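DNA repair protein PprA (Deinococcus deserti, PDB 6MC8) binds DNA, forms filaments and takes part in radiation-induced repair of DNA damage and in genome segregation. Local coordinates at residues A201-K206 against R297-V302. The protein carries 2 engineered substitutions. Residues are numbered along the deposited sequence; the frame is centred on the assembly and turned at random.
Sequences ATALAK and RRLAAV. Engineered in segment 201-206: Lys206 (natural residue Asp).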
loop_
_atom_site.group_PDB
_atom_site.type_symbol
_atom_site.label_atom_id
_atom_site.label_comp_id
_atom_site.label_asym_id
_atom_site.label_seq_id
_atom_site.Cartn_x
_atom_site.Cartn_y
_atom_site.Cartn_z
ATOM N N ALA A 201 -25.699 -5.979 -27.002
ATOM C CA ALA A 201 -27.074 -6.377 -27.273
ATOM C C ALA A 201 -28.055 -5.554 -26.448
ATOM O O ALA A 201 -29.140 -5.212 -26.928
ATOM C CB ALA A 201 -27.255 -7.867 -26.998
ATOM N N THR A 202 -27.686 -5.230 -25.205
ATOM C CA THR A 202 -28.511 -4.365 -24.367
ATOM C C THR A 202 -28.583 -2.956 -24.937
ATOM O O THR A 202 -29.658 -2.344 -24.973
ATOM C CB THR A 202 -27.949 -4.342 -22.942
ATOM O OG1 THR A 202 -28.000 -5.658 -22.386
ATOM C CG2 THR A 202 -28.723 -3.398 -22.045
ATOM N N ALA A 203 -27.451 -2.443 -25.422
ATOM C CA ALA A 203 -27.399 -1.077 -25.926
ATOM C C ALA A 203 -28.114 -0.946 -27.265
ATOM O O ALA A 203 -28.726 0.089 -27.545
ATOM C CB ALA A 203 -25.947 -0.624 -26.041
ATOM N N LEU A 204 -28.053 -1.984 -28.100
ATOM C CA LEU A 204 -28.779 -1.950 -29.363
ATOM C C LEU A 204 -30.272 -2.151 -29.154
ATOM O O LEU A 204 -31.081 -1.670 -29.954
ATOM C CB LEU A 204 -28.216 -2.999 -30.324
ATOM C CG LEU A 204 -26.873 -2.649 -30.966
ATOM C CD1 LEU A 204 -26.274 -3.835 -31.684
ATOM C CD2 LEU A 204 -27.069 -1.505 -31.932
ATOM N N ALA A 205 -30.658 -2.852 -28.084
ATOM C CA ALA A 205 -32.076 -3.060 -27.809
ATOM C C ALA A 205 -32.742 -1.780 -27.329
ATOM O O ALA A 205 -33.914 -1.533 -27.629
ATOM C CB ALA A 205 -32.261 -4.173 -26.780
ATOM N N LYS A 206 -32.012 -0.954 -26.579
ATOM C CA LYS A 206 -32.553 0.336 -26.165
ATOM C C LYS A 206 -32.641 1.295 -27.343
ATOM O O LYS A 206 -33.559 2.118 -27.413
ATOM C CB LYS A 206 -31.702 0.934 -25.047
ATOM C CG LYS A 206 -31.805 0.207 -23.728
ATOM C CD LYS A 206 -30.855 0.794 -22.710
ATOM C CE LYS A 206 -31.313 2.171 -22.276
ATOM N NZ LYS A 206 -30.457 2.755 -21.215
ATOM N N ARG A 297 -28.528 7.369 -28.829
ATOM C CA ARG A 297 -28.825 8.154 -30.022
ATOM C C ARG A 297 -27.947 7.750 -31.198
ATOM O O ARG A 297 -28.416 7.702 -32.339
ATOM C CB ARG A 297 -28.659 9.644 -29.739
ATOM C CG ARG A 297 -29.793 10.264 -28.978
ATOM C CD ARG A 297 -29.630 11.765 -28.935
ATOM N NE ARG A 297 -28.466 12.143 -28.149
ATOM C CZ ARG A 297 -28.495 12.347 -26.838
ATOM N NH1 ARG A 297 -29.634 12.215 -26.175
ATOM N NH2 ARG A 297 -27.388 12.687 -26.194
ATOM N N ARG A 298 -26.673 7.449 -30.945
ATOM C CA ARG A 298 -25.771 7.167 -32.055
ATOM C C ARG A 298 -26.019 5.777 -32.615
ATOM O O ARG A 298 -25.784 5.531 -33.802
ATOM C CB ARG A 298 -24.310 7.348 -31.625
ATOM C CG ARG A 298 -23.752 6.312 -30.665
ATOM C CD ARG A 298 -22.391 6.730 -30.143
ATOM N NE ARG A 298 -21.383 6.814 -31.191
ATOM C CZ ARG A 298 -20.630 5.796 -31.584
ATOM N NH1 ARG A 298 -20.759 4.612 -31.008
ATOM N NH2 ARG A 298 -19.738 5.969 -32.545
ATOM N N LEU A 299 -26.530 4.865 -31.790
ATOM C CA LEU A 299 -26.886 3.544 -32.284
ATOM C C LEU A 299 -28.217 3.575 -33.019
ATOM O O LEU A 299 -28.411 2.838 -33.989
ATOM C CB LEU A 299 -26.932 2.554 -31.128
ATOM C CG LEU A 299 -25.617 2.202 -30.450
ATOM C CD1 LEU A 299 -25.879 1.410 -29.193
ATOM C CD2 LEU A 299 -24.800 1.423 -31.391
ATOM N N ALA A 300 -29.142 4.427 -32.573
ATOM C CA ALA A 300 -30.434 4.543 -33.238
ATOM C C ALA A 300 -30.295 5.192 -34.608
ATOM O O ALA A 300 -31.072 4.900 -35.522
ATOM C CB ALA A 300 -31.400 5.338 -32.365
ATOM N N ALA A 301 -29.307 6.073 -34.768
ATOM C CA ALA A 301 -29.055 6.675 -36.070
ATOM C C ALA A 301 -28.455 5.663 -37.039
ATOM O O ALA A 301 -28.672 5.751 -38.251
ATOM C CB ALA A 301 -28.139 7.886 -35.912
ATOM N N VAL A 302 -27.698 4.698 -36.521
ATOM C CA VAL A 302 -27.140 3.640 -37.356
ATOM C C VAL A 302 -28.229 2.655 -37.767
ATOM O O VAL A 302 -28.255 2.171 -38.904
ATOM C CB VAL A 302 -25.972 2.957 -36.612
ATOM C CG1 VAL A 302 -25.491 1.719 -37.323
ATOM C CG2 VAL A 302 -24.815 3.917 -36.477
#
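The carbonyl oxygen of Ala203 is the polar atom at this contact: CD1 of Leu299 rests against it at 3.5 Å, a van der Waals touch of a methyl group on the backbone of the facing helix. The same methyl reaches the side chain of that residue, with Leu299 CD1 lying 3.8 Å from Ala203 CB, so one branch of the leucine covers both the carbonyl and the small side chain beside it. The other branch turns to the neighbouring residue, where Leu299 CD2 meets Leu204 CD2 at 3.7 Å. In this pair only the CD2 methyl of Leu204 touches; it also comes within 4.1 Å of Leu299 CB. The two leucine side chains cross at about a right angle. Although the CB of Leu204 does not point at the opposite helix, its CG stands beside the backbone N (chi1 -75°), and chi2 of 169° sets CD1 anti to CA and leaves CD2 as the branch that reaches Leu299.

Leu204 and Leu299 also have the nearest CA atoms of the two segments, 6.5 Å apart. The contact joins the first turns of helix 200-213 to the last turns of the long C-terminal helix 274-304. Further along the same interface Leu299 and Ala300 touch Ala207, and Ala300 reaches Val211. Leu299 also touches Glu254, in a loop.

No hydrogen bond or salt bridge links the two segments. Their cohesion here is therefore apolar, with one buried leucine fitting its two methyls against an alanine and a second leucine, where two helices distant in sequence meet.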